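Long-range contacts in predicted acetyltransferase (Clostridium acetobutylicum, PDB 3MGD), which binds acetyl coenzyme A and is predicted to act as an acetyltransferase of the GNAT family, probably passing the acetyl group to an unidentified acceptor: residues L51-A56 and T65-F70; G85-M90 and I121-S126; M105-V110 and K134-Q139. All blocks are in the same frame, centred on the assembly; numbering follows the deposited sequence.

Contact 1. Residues L51-A56 and T65-F70; sequences LVEWIA and TAAIAF
L51-A56 and T65-F70 run antiparallel at 166°, their axes 4.5 Å apart, as the two arms of a beta hairpin in the central GNAT sheet. V52 and I68 form one hydrogen-bonded pair, the straighter bond running from V52 N to I68 O (2.9 Å, 171° at the hydrogen); W54 and A66 form the next. Between and beyond them, L51, E53 and I55 face A69, A67 and T65 as non-hydrogen-bonded pairs.

On the face of L51, E53 and I55, L51 reaches across with one branch: its CD1 rests against A69 CB (3.9 Å) and A67 CB. The methyls of A67 and A69 suit neighbours this large. E53 lies over A67, and its CG stands anti to the backbone N (chi1 175°); beyond it the chain bends, and OE2 comes 3.5 Å from A67 CB while OE1 meets T65 CB.

The other face carries V52, W54, A66 and I68, which pack against helix 101-115, small A66 meeting M105 and I68 meeting L109. V52 CG2 touches the edge of the F70 ring at CE2 (4.0 Å), and V52 CB meets I68 CG2. The indole of W54 leads away from A66 to a hydrogen bond with E112.

The buried E53 carboxylate accepts from N89 ND2 at OE2, which probably offsets part of the cost of burying charge; N89 O bonds T65 OG1, so both side chains tie the hairpin to strand 83-92.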
loop_
_atom_site.group_PDB
_atom_site.type_symbol
_atom_site.label_atom_id
_atom_site.label_comp_id
_atom_site.label_asym_id
_atom_site.label_seq_id
_atom_site.Cartn_x
_atom_site.Cartn_y
_atom_site.Cartn_z
ATOM N N LEU A 51 -10.837 7.827 -1.103
ATOM C CA LEU A 51 -10.644 8.072 0.321
ATOM C C LEU A 51 -12.004 8.380 0.947
ATOM O O LEU A 51 -12.782 9.142 0.381
ATOM C CB LEU A 51 -9.719 9.277 0.533
ATOM C CG LEU A 51 -9.383 9.562 2.002
ATOM C CD1 LEU A 51 -8.377 8.509 2.530
ATOM C CD2 LEU A 51 -8.854 10.996 2.198
ATOM N N VAL A 52 -12.291 7.775 2.096
ATOM C CA VAL A 52 -13.459 8.141 2.899
ATOM C C VAL A 52 -12.977 8.503 4.301
ATOM O O VAL A 52 -12.336 7.700 4.966
ATOM C CB VAL A 52 -14.484 6.984 3.005
ATOM C CG1 VAL A 52 -15.607 7.335 3.986
ATOM C CG2 VAL A 52 -15.063 6.639 1.619
ATOM N N GLU A 53 -13.273 9.716 4.746
ATOM C CA GLU A 53 -12.811 10.146 6.063
ATOM C C GLU A 53 -14.008 10.504 6.915
ATOM O O GLU A 53 -14.745 11.440 6.609
ATOM C CB GLU A 53 -11.810 11.307 5.963
ATOM C CG GLU A 53 -11.384 11.890 7.335
ATOM C CD GLU A 53 -9.931 12.368 7.375
ATOM O OE1 GLU A 53 -9.575 13.092 8.334
ATOM O OE2 GLU A 53 -9.145 12.035 6.455
ATOM N N TRP A 54 -14.219 9.719 7.966
ATOM C CA TRP A 54 -15.315 9.952 8.882
ATOM C C TRP A 54 -14.868 10.956 9.939
ATOM O O TRP A 54 -13.698 10.980 10.344
ATOM C CB TRP A 54 -15.743 8.646 9.553
ATOM C CG TRP A 54 -16.718 7.840 8.748
ATOM C CD1 TRP A 54 -16.432 6.861 7.832
ATOM C CD2 TRP A 54 -18.144 7.945 8.796
ATOM N NE1 TRP A 54 -17.606 6.349 7.308
ATOM C CE2 TRP A 54 -18.668 6.999 7.893
ATOM C CE3 TRP A 54 -19.031 8.744 9.530
ATOM C CZ2 TRP A 54 -20.038 6.847 7.687
ATOM C CZ3 TRP A 54 -20.389 8.589 9.329
ATOM C CH2 TRP A 54 -20.882 7.650 8.414
ATOM N N ILE A 55 -15.797 11.799 10.372
ATOM C CA ILE A 55 -15.499 12.732 11.454
ATOM C C ILE A 55 -16.550 12.652 12.558
ATOM O O ILE A 55 -17.719 12.384 12.304
ATOM C CB ILE A 55 -15.374 14.200 10.951
ATOM C CG1 ILE A 55 -16.737 14.785 10.618
ATOM C CG2 ILE A 55 -14.460 14.302 9.739
ATOM C CD1 ILE A 55 -16.652 16.203 10.111
ATOM N N ALA A 56 -16.110 12.860 13.789
ATOM C CA ALA A 56 -17.009 12.929 14.932
ATOM C C ALA A 56 -16.965 14.372 15.376
ATOM O O ALA A 56 -15.876 14.925 15.571
ATOM C CB ALA A 56 -16.530 12.024 16.044
ATOM N N THR A 65 -11.222 11.960 13.928
ATOM C CA THR A 65 -11.284 11.614 12.518
ATOM C C THR A 65 -10.814 10.171 12.358
ATOM O O THR A 65 -10.180 9.614 13.254
ATOM C CB THR A 65 -10.342 12.490 11.676
ATOM O OG1 THR A 65 -8.985 12.287 12.100
ATOM C CG2 THR A 65 -10.700 13.971 11.811
ATOM N N ALA A 66 -11.119 9.580 11.202
ATOM C CA ALA A 66 -10.648 8.234 10.860
ATOM C C ALA A 66 -10.899 8.048 9.376
ATOM O O ALA A 66 -11.999 8.328 8.902
ATOM C CB ALA A 66 -11.417 7.194 11.645
ATOM N N ALA A 67 -9.897 7.604 8.628
ATOM C CA ALA A 67 -10.102 7.449 7.175
ATOM C C ALA A 67 -9.726 6.072 6.662
ATOM O O ALA A 67 -8.970 5.330 7.298
ATOM C CB ALA A 67 -9.345 8.519 6.388
ATOM N N ILE A 68 -10.259 5.740 5.491
ATOM C CA ILE A 68 -9.856 4.523 4.810
ATOM C C ILE A 68 -9.630 4.909 3.363
ATOM O O ILE A 68 -10.449 5.625 2.775
ATOM C CB ILE A 68 -10.901 3.381 4.969
ATOM C CG1 ILE A 68 -10.387 2.075 4.355
ATOM C CG2 ILE A 68 -12.284 3.791 4.412
ATOM C CD1 ILE A 68 -11.128 0.842 4.836
ATOM N N ALA A 69 -8.484 4.491 2.830
ATOM C CA ALA A 69 -8.129 4.685 1.421
ATOM C C ALA A 69 -8.190 3.343 0.714
ATOM O O ALA A 69 -7.802 2.318 1.281
ATOM C CB ALA A 69 -6.715 5.254 1.304
ATOM N N PHE A 70 -8.671 3.338 -0.527
ATOM C CA PHE A 70 -8.779 2.090 -1.274
ATOM C C PHE A 70 -7.641 1.999 -2.265
ATOM O O PHE A 70 -7.495 2.850 -3.138
ATOM C CB PHE A 70 -10.141 1.993 -1.950
ATOM C CG PHE A 70 -11.263 2.252 -1.013
ATOM C CD1 PHE A 70 -11.546 1.354 -0.002
ATOM C CD2 PHE A 70 -11.995 3.420 -1.096
ATOM C CE1 PHE A 70 -12.573 1.610 0.897
ATOM C CE2 PHE A 70 -13.010 3.680 -0.208
ATOM C CZ PHE A 70 -13.298 2.774 0.786
#

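Contact 2. Residues G85-M90 and I121-S126; sequences GYITNM and ICLVAS. With ACO (acetyl coenzyme *a), chain C.
The Y86 ring leans across the neighbouring strand, with C122 SG lying in its plane at the edge, 5.3 Å from the ring centroid, in a sulfur-aromatic contact. Y86 CG is anti to the backbone N (chi1 175°), and the ring extends alongside the other strand; CD1 touches SG, CE1 approaches L123 CA, and the hydroxyl end reaches V124 CG2 (3.8 Å). A slim cysteine admits this broad ring beside it, and F73 of the second subunit meets the same ring edge-to-face.

On the opposite face I87 and I121 cross each other, I87 CG1 lying 3.6 Å from I121 CG2, while I87 CB meets L123 CB. G85 suits its place because a CB there would press on I121 CD1. I87 and I121 pack against helix 101-115, the crossover of a beta-alpha-beta unit whose parallel strands are 85-90 and 121-124; L123 packs on Y133 and F138. C122 is held to strand 85-90 by both of its backbone polar atoms: its N donates to G85 O, and its O receives I87 N (2.9 Å).

The strands, at 34° to each other, then splay apart, as GNAT folds do around the cofactor. A water takes over where direct pairing fades, donating to I87 O and accepting from V124 N (2.7 Å). Acetyl-CoA enters the opening: M90 O accepts from its N4P (2.6 Å), M90 N makes a weak bond to the acetyl O, and S126 OG donates to O5P (2.8 Å). L123 CB packs 3.8 Å from the acetyl CH3.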
loop_
_atom_site.group_PDB
_atom_site.type_symbol
_atom_site.label_atom_id
_atom_site.label_comp_id
_atom_site.label_asym_id
_atom_site.label_seq_id
_atom_site.Cartn_x
_atom_site.Cartn_y
_atom_site.Cartn_z
ATOM N N GLY A 85 -8.211 -2.012 1.802
ATOM C CA GLY A 85 -8.546 -0.747 2.430
ATOM C C GLY A 85 -7.354 -0.397 3.296
ATOM O O GLY A 85 -6.843 -1.242 4.021
ATOM N N TYR A 86 -6.899 0.843 3.206
ATOM C CA TYR A 86 -5.740 1.295 3.967
ATOM C C TYR A 86 -6.243 2.314 4.984
ATOM O O TYR A 86 -6.725 3.385 4.616
ATOM C CB TYR A 86 -4.715 1.952 3.031
ATOM C CG TYR A 86 -3.528 2.559 3.753
ATOM C CD1 TYR A 86 -2.513 1.759 4.258
ATOM C CD2 TYR A 86 -3.427 3.936 3.927
ATOM C CE1 TYR A 86 -1.422 2.314 4.926
ATOM C CE2 TYR A 86 -2.345 4.503 4.592
ATOM C CZ TYR A 86 -1.349 3.689 5.081
ATOM O OH TYR A 86 -0.283 4.255 5.740
ATOM N N ILE A 87 -6.147 1.976 6.262
ATOM C CA ILE A 87 -6.686 2.851 7.297
ATOM C C ILE A 87 -5.653 3.879 7.739
ATOM O O ILE A 87 -4.466 3.570 7.875
ATOM C CB ILE A 87 -7.249 2.019 8.477
ATOM C CG1 ILE A 87 -8.546 1.323 7.998
ATOM C CG2 ILE A 87 -7.427 2.883 9.730
ATOM C CD1 ILE A 87 -9.317 0.594 9.072
ATOM N N THR A 88 -6.110 5.112 7.948
ATOM C CA THR A 88 -5.192 6.225 8.138
ATOM C C THR A 88 -5.929 7.406 8.754
ATOM O O THR A 88 -7.144 7.347 8.947
ATOM C CB THR A 88 -4.567 6.616 6.757
ATOM O OG1 THR A 88 -3.462 7.505 6.945
ATOM C CG2 THR A 88 -5.610 7.250 5.819
ATOM N N ASN A 89 -5.189 8.478 9.056
ATOM C CA ASN A 89 -5.783 9.711 9.528
ATOM C C ASN A 89 -6.665 9.505 10.743
ATOM O O ASN A 89 -7.709 10.132 10.862
ATOM C CB ASN A 89 -6.586 10.399 8.418
ATOM C CG ASN A 89 -5.714 10.860 7.273
ATOM O OD1 ASN A 89 -4.492 10.793 7.348
ATOM N ND2 ASN A 89 -6.343 11.306 6.188
HETATM N N MSE A 90 -6.269 8.609 11.639
HETATM C CA MSE A 90 -7.038 8.446 12.854
HETATM C C MSE A 90 -6.509 9.339 13.971
HETATM O O MSE A 90 -5.324 9.346 14.297
HETATM C CB MSE A 90 -7.102 6.984 13.277
HETATM C CG MSE A 90 -7.857 6.140 12.227
HETATM SE SE MSE A 90 -8.230 4.383 12.912
HETATM C CE MSE A 90 -9.467 4.867 14.346
ATOM N N ILE A 121 -7.826 -5.362 5.081
ATOM C CA ILE A 121 -7.510 -4.001 5.512
ATOM C C ILE A 121 -6.095 -3.973 6.058
ATOM O O ILE A 121 -5.625 -4.946 6.631
ATOM C CB ILE A 121 -8.458 -3.532 6.619
ATOM C CG1 ILE A 121 -9.894 -3.932 6.289
ATOM C CG2 ILE A 121 -8.347 -2.027 6.810
ATOM C CD1 ILE A 121 -10.376 -3.387 4.979
ATOM N N CYS A 122 -5.396 -2.867 5.864
ATOM C CA CYS A 122 -4.057 -2.773 6.411
ATOM C C CYS A 122 -3.851 -1.368 6.911
ATOM O O CYS A 122 -4.644 -0.483 6.608
ATOM C CB CYS A 122 -3.019 -3.149 5.348
ATOM S SG CYS A 122 -3.064 -2.130 3.856
ATOM N N LEU A 123 -2.807 -1.172 7.703
ATOM C CA LEU A 123 -2.492 0.151 8.238
ATOM C C LEU A 123 -1.079 0.142 8.782
ATOM O O LEU A 123 -0.478 -0.925 8.949
ATOM C CB LEU A 123 -3.476 0.534 9.349
ATOM C CG LEU A 123 -3.633 -0.406 10.550
ATOM C CD1 LEU A 123 -2.430 -0.374 11.487
ATOM C CD2 LEU A 123 -4.893 -0.068 11.318
ATOM N N VAL A 124 -0.553 1.332 9.057
ATOM C CA VAL A 124 0.702 1.473 9.777
ATOM C C VAL A 124 0.406 1.986 11.187
ATOM O O VAL A 124 -0.150 3.070 11.370
ATOM C CB VAL A 124 1.658 2.452 9.067
ATOM C CG1 VAL A 124 2.908 2.677 9.908
ATOM C CG2 VAL A 124 2.020 1.937 7.653
ATOM N N ALA A 125 0.779 1.200 12.185
ATOM C CA ALA A 125 0.385 1.488 13.552
ATOM C C ALA A 125 1.331 2.485 14.215
ATOM O O ALA A 125 2.547 2.314 14.189
ATOM C CB ALA A 125 0.325 0.198 14.355
ATOM N N SER A 126 0.761 3.532 14.793
ATOM C CA SER A 126 1.513 4.464 15.618
ATOM C C SER A 126 1.634 3.877 17.022
ATOM O O SER A 126 1.045 2.828 17.307
ATOM C CB SER A 126 0.772 5.787 15.691
ATOM O OG SER A 126 -0.456 5.596 16.349
HETATM N N1A ACO C . -14.171 -0.783 27.758
HETATM C C2A ACO C . -12.895 -0.792 28.330
HETATM N N3A ACO C . -11.843 -0.055 27.735
HETATM C C4A ACO C . -12.100 0.706 26.524
HETATM C C5A ACO C . -13.406 0.717 25.937
HETATM C C6A ACO C . -14.436 -0.009 26.522
HETATM N N6A ACO C . -15.756 0.006 25.924
HETATM N N7A ACO C . -13.372 1.546 24.763
HETATM C C8A ACO C . -12.081 2.036 24.631
HETATM N N9A ACO C . -11.272 1.499 25.713
HETATM C C1B ACO C . -9.895 1.889 25.966
HETATM C C2B ACO C . -9.094 0.802 25.230
HETATM O O2B ACO C . -9.232 -0.547 25.538
HETATM C C3B ACO C . -7.717 1.424 25.168
HETATM O O3B ACO C . -6.842 1.243 26.258
HETATM P P3B ACO C . -5.773 0.063 26.330
HETATM O O7A ACO C . -5.397 -0.144 27.838
HETATM O O8A ACO C . -4.511 0.450 25.528
HETATM O O9A ACO C . -6.354 -1.216 25.765
HETATM C C4B ACO C . -8.096 2.902 24.805
HETATM O O4B ACO C . -9.312 3.150 25.601
HETATM C C5B ACO C . -8.086 3.455 23.394
HETATM O O5B ACO C . -9.163 2.966 22.634
HETATM P P1A ACO C . -10.164 3.958 21.919
HETATM O O1A ACO C . -10.952 4.815 22.922
HETATM O O2A ACO C . -11.066 3.123 21.015
HETATM O O3A ACO C . -9.243 4.873 21.023
HETATM P P2A ACO C . -9.159 6.460 21.139
HETATM O O4A ACO C . -8.543 6.937 22.497
HETATM O O5A ACO C . -10.485 7.097 20.830
HETATM O O6A ACO C . -8.227 6.924 19.957
HETATM C CBP ACO C . -6.042 7.072 18.904
HETATM C CCP ACO C . -7.029 6.241 19.713
HETATM C CDP ACO C . -4.867 6.215 18.465
HETATM C CEP ACO C . -6.778 7.631 17.732
HETATM C CAP ACO C . -5.510 8.225 19.820
HETATM O OAP ACO C . -4.798 7.744 20.910
HETATM C C9P ACO C . -4.799 9.339 19.091
HETATM O O9P ACO C . -5.401 10.214 18.467
HETATM N N8P ACO C . -3.354 9.342 19.175
HETATM C C7P ACO C . -2.568 10.336 18.446
HETATM C C6P ACO C . -2.685 10.169 16.976
HETATM C C5P ACO C . -2.465 8.729 16.569
HETATM O O5P ACO C . -1.533 8.079 17.043
HETATM N N4P ACO C . -3.401 8.151 15.666
HETATM C C3P ACO C . -3.156 6.882 15.026
HETATM C C2P ACO C . -2.210 6.891 13.852
HETATM S S1P ACO C . -2.071 5.331 13.014
HETATM C C ACO C . -3.313 5.111 11.904
HETATM O O ACO C . -4.150 5.988 11.748
HETATM C CH3 ACO C . -3.463 3.805 11.227
HETATM O O HOH W 1 -1.688 3.688 8.358
#

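Contact 3. Residues M105-V110 and K134-Q139. With ACO (acetyl coenzyme *a), chain C.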
loop_
_atom_site.group_PDB
_atom_site.type_symbol
_atom_site.label_atom_id
_atom_site.label_comp_id
_atom_site.label_asym_id
_atom_site.label_seq_id
_atom_site.Cartn_x
_atom_site.Cartn_y
_atom_site.Cartn_z
HETATM N N MSE A 105 -14.937 4.040 15.306
HETATM C CA MSE A 105 -14.564 4.497 13.962
HETATM C C MSE A 105 -14.096 3.323 13.104
HETATM O O MSE A 105 -14.444 3.233 11.924
HETATM C CB MSE A 105 -13.447 5.543 14.021
HETATM C CG MSE A 105 -13.874 6.916 14.483
HETATM SE SE MSE A 105 -15.134 7.723 13.232
HETATM C CE MSE A 105 -14.630 9.604 13.440
ATOM N N LEU A 106 -13.287 2.438 13.684
ATOM C CA LEU A 106 -12.835 1.248 12.956
ATOM C C LEU A 106 -14.034 0.458 12.422
ATOM O O LEU A 106 -13.991 -0.041 11.304
ATOM C CB LEU A 106 -11.942 0.355 13.830
ATOM C CG LEU A 106 -10.543 0.896 14.156
ATOM C CD1 LEU A 106 -9.875 0.120 15.283
ATOM C CD2 LEU A 106 -9.681 0.877 12.907
ATOM N N ASP A 107 -15.107 0.347 13.213
ATOM C CA ASP A 107 -16.312 -0.347 12.737
ATOM C C ASP A 107 -16.860 0.330 11.485
ATOM O O ASP A 107 -17.253 -0.346 10.529
ATOM C CB ASP A 107 -17.421 -0.408 13.798
ATOM C CG ASP A 107 -17.062 -1.286 14.993
ATOM O OD1 ASP A 107 -16.262 -2.234 14.847
ATOM O OD2 ASP A 107 -17.611 -1.039 16.086
ATOM N N ARG A 108 -16.906 1.664 11.492
ATOM C CA ARG A 108 -17.429 2.395 10.343
ATOM C C ARG A 108 -16.539 2.214 9.119
ATOM O O ARG A 108 -17.034 2.131 7.998
ATOM C CB ARG A 108 -17.584 3.888 10.647
ATOM C CG ARG A 108 -18.570 4.196 11.754
ATOM C CD ARG A 108 -18.739 5.704 11.900
ATOM N NE ARG A 108 -19.689 6.060 12.959
ATOM C CZ ARG A 108 -21.007 6.178 12.785
ATOM N NH1 ARG A 108 -21.563 5.966 11.592
ATOM N NH2 ARG A 108 -21.779 6.508 13.811
ATOM N N LEU A 109 -15.224 2.154 9.331
ATOM C CA LEU A 109 -14.300 1.988 8.208
ATOM C C LEU A 109 -14.390 0.592 7.608
ATOM O O LEU A 109 -14.341 0.430 6.398
ATOM C CB LEU A 109 -12.864 2.314 8.620
ATOM C CG LEU A 109 -12.646 3.770 9.055
ATOM C CD1 LEU A 109 -11.213 3.958 9.526
ATOM C CD2 LEU A 109 -12.977 4.749 7.946
ATOM N N VAL A 110 -14.520 -0.412 8.465
ATOM C CA VAL A 110 -14.735 -1.770 8.004
ATOM C C VAL A 110 -15.989 -1.822 7.140
ATOM O O VAL A 110 -16.028 -2.506 6.115
ATOM C CB VAL A 110 -14.844 -2.744 9.198
ATOM C CG1 VAL A 110 -15.549 -4.034 8.795
ATOM C CG2 VAL A 110 -13.447 -3.017 9.766
ATOM N N LYS A 134 -4.442 -3.837 17.755
ATOM C CA LYS A 134 -4.208 -5.196 18.249
ATOM C C LYS A 134 -5.466 -5.725 18.922
ATOM O O LYS A 134 -5.897 -6.855 18.662
ATOM C CB LYS A 134 -3.022 -5.244 19.227
ATOM C CG LYS A 134 -1.640 -5.166 18.571
ATOM C CD LYS A 134 -1.469 -6.234 17.493
ATOM C CE LYS A 134 -0.080 -6.181 16.866
ATOM N NZ LYS A 134 0.991 -6.639 17.799
ATOM N N LYS A 135 -6.057 -4.904 19.787
ATOM C CA LYS A 135 -7.301 -5.279 20.467
ATOM C C LYS A 135 -8.398 -5.600 19.459
ATOM O O LYS A 135 -9.189 -6.529 19.657
ATOM C CB LYS A 135 -7.742 -4.194 21.461
ATOM C CG LYS A 135 -9.007 -4.527 22.238
ATOM C CD LYS A 135 -9.457 -3.336 23.082
ATOM C CE LYS A 135 -10.572 -3.711 24.062
ATOM N NZ LYS A 135 -11.276 -2.503 24.606
ATOM N N TYR A 136 -8.403 -4.867 18.347
ATOM C CA TYR A 136 -9.433 -5.006 17.320
ATOM C C TYR A 136 -9.267 -6.237 16.428
ATOM O O TYR A 136 -10.214 -6.654 15.767
ATOM C CB TYR A 136 -9.442 -3.755 16.435
ATOM C CG TYR A 136 -10.709 -3.555 15.633
ATOM C CD1 TYR A 136 -11.839 -2.967 16.205
ATOM C CD2 TYR A 136 -10.764 -3.904 14.298
ATOM C CE1 TYR A 136 -13.000 -2.779 15.460
ATOM C CE2 TYR A 136 -11.916 -3.716 13.551
ATOM C CZ TYR A 136 -13.025 -3.153 14.134
ATOM O OH TYR A 136 -14.152 -2.962 13.374
ATOM N N GLY A 137 -8.061 -6.797 16.372
ATOM C CA GLY A 137 -7.832 -7.973 15.560
ATOM C C GLY A 137 -6.798 -7.811 14.462
ATOM O O GLY A 137 -6.551 -8.742 13.704
ATOM N N PHE A 138 -6.185 -6.637 14.349
ATOM C CA PHE A 138 -5.136 -6.500 13.348
ATOM C C PHE A 138 -3.952 -7.390 13.728
ATOM O O PHE A 138 -3.642 -7.553 14.911
ATOM C CB PHE A 138 -4.711 -5.039 13.183
ATOM C CG PHE A 138 -5.689 -4.214 12.401
ATOM C CD1 PHE A 138 -6.827 -3.701 13.009
ATOM C CD2 PHE A 138 -5.456 -3.926 11.065
ATOM C CE1 PHE A 138 -7.717 -2.928 12.292
ATOM C CE2 PHE A 138 -6.346 -3.160 10.343
ATOM C CZ PHE A 138 -7.485 -2.661 10.952
ATOM N N GLN A 139 -3.301 -7.970 12.721
ATOM C CA GLN A 139 -2.214 -8.913 12.949
ATOM C C GLN A 139 -0.849 -8.401 12.496
ATOM O O GLN A 139 -0.737 -7.792 11.431
ATOM C CB GLN A 139 -2.513 -10.213 12.199
ATOM C CG GLN A 139 -3.860 -10.801 12.534
ATOM C CD GLN A 139 -3.864 -11.426 13.904
ATOM O OE1 GLN A 139 -3.027 -12.273 14.202
ATOM N NE2 GLN A 139 -4.801 -11.009 14.755
HETATM N N1A ACO C . -14.171 -0.783 27.758
HETATM C C2A ACO C . -12.895 -0.792 28.330
HETATM N N3A ACO C . -11.843 -0.055 27.735
HETATM C C4A ACO C . -12.100 0.706 26.524
HETATM C C5A ACO C . -13.406 0.717 25.937
HETATM C C6A ACO C . -14.436 -0.009 26.522
HETATM N N6A ACO C . -15.756 0.006 25.924
HETATM N N7A ACO C . -13.372 1.546 24.763
HETATM C C8A ACO C . -12.081 2.036 24.631
HETATM N N9A ACO C . -11.272 1.499 25.713
HETATM C C1B ACO C . -9.895 1.889 25.966
HETATM C C2B ACO C . -9.094 0.802 25.230
HETATM O O2B ACO C . -9.232 -0.547 25.538
HETATM C C3B ACO C . -7.717 1.424 25.168
HETATM O O3B ACO C . -6.842 1.243 26.258
HETATM P P3B ACO C . -5.773 0.063 26.330
HETATM O O7A ACO C . -5.397 -0.144 27.838
HETATM O O8A ACO C . -4.511 0.450 25.528
HETATM O O9A ACO C . -6.354 -1.216 25.765
HETATM C C4B ACO C . -8.096 2.902 24.805
HETATM O O4B ACO C . -9.312 3.150 25.601
HETATM C C5B ACO C . -8.086 3.455 23.394
HETATM O O5B ACO C . -9.163 2.966 22.634
HETATM P P1A ACO C . -10.164 3.958 21.919
HETATM O O1A ACO C . -10.952 4.815 22.922
HETATM O O2A ACO C . -11.066 3.123 21.015
HETATM O O3A ACO C . -9.243 4.873 21.023
HETATM P P2A ACO C . -9.159 6.460 21.139
HETATM O O4A ACO C . -8.543 6.937 22.497
HETATM O O5A ACO C . -10.485 7.097 20.830
HETATM O O6A ACO C . -8.227 6.924 19.957
HETATM C CBP ACO C . -6.042 7.072 18.904
HETATM C CCP ACO C . -7.029 6.241 19.713
HETATM C CDP ACO C . -4.867 6.215 18.465
HETATM C CEP ACO C . -6.778 7.631 17.732
HETATM C CAP ACO C . -5.510 8.225 19.820
HETATM O OAP ACO C . -4.798 7.744 20.910
HETATM C C9P ACO C . -4.799 9.339 19.091
HETATM O O9P ACO C . -5.401 10.214 18.467
HETATM N N8P ACO C . -3.354 9.342 19.175
HETATM C C7P ACO C . -2.568 10.336 18.446
HETATM C C6P ACO C . -2.685 10.169 16.976
HETATM C C5P ACO C . -2.465 8.729 16.569
HETATM O O5P ACO C . -1.533 8.079 17.043
HETATM N N4P ACO C . -3.401 8.151 15.666
HETATM C C3P ACO C . -3.156 6.882 15.026
HETATM C C2P ACO C . -2.210 6.891 13.852
HETATM S S1P ACO C . -2.071 5.331 13.014
HETATM C C ACO C . -3.313 5.111 11.904
HETATM O O ACO C . -4.150 5.988 11.748
HETATM C CH3 ACO C . -3.463 3.805 11.227
#
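The Y136 ring takes L106 on one face and D107 at its edge. L106 CB lies 3.6 Å above the ring plane, shifted toward the rim near CZ and CE1, and makes a CH-pi contact at 20° from the ring normal; CD1 of the same leucine sits nearer the ring's root, 3.8 Å from Y136 CG. The two side chains slide past each other in opposite directions, and an unbranched CB followed by a forked end lets L106 touch much of the ring's length.

At the edge, D107 OD1 lies in the plane of the Y136 ring and accepts the phenol proton, the OH to OD1 distance being 2.7 Å. The hydroxyl meets OD1 on its anti side, with the carboxylate turned 42° from the ring. V110, one helical turn beyond L106, also approaches the edge near its plane, its CG2 3.7 Å from Y136 OH. The F138 ring adds a looser contact, 4.3 Å from its CE1 to L106 CD2.

Y136 CG lies anti to the backbone N (chi1 -161°) on the last turn of helix 129-136, and the ring beyond it meets helix 101-115. G137 then closes its helix in a Schellman motif, with a positive phi suited to glycine. One residue before Y136, the extended K135 carries its NZ to the ribose O2B of acetyl-CoA (3.0 Å). L147 of the second subunit packs on both Y136 and F138.

Tyrosine therefore serves two chemistries at once: its carbon face packs on leucine, and its hydroxyl spends its proton on an exposed aspartate, which fixes the ring's tip against helix 101-115 beside the cofactor site.

Overall arrangement
From the N terminus, contact 1 comes first and closes the tight hairpin of strands 51-58 and 61-72. It is complete before contact 2 opens, but the sheet is continuous: strand 61-72 pairs with 83-92, the first strand of contact 2. Contact 2 closes the longer beta-alpha-beta loop through helix 101-115. Contact 3 starts inside that loop and ends beyond it, so contacts 2 and 3 cross, linking the crossover helix to the end of helix 129-136. M105 and L109 settle that crossover helix on contact 1, while L106 meets I87 and M90. Contacts 2 and 3 both touch acetyl-CoA and the second subunit.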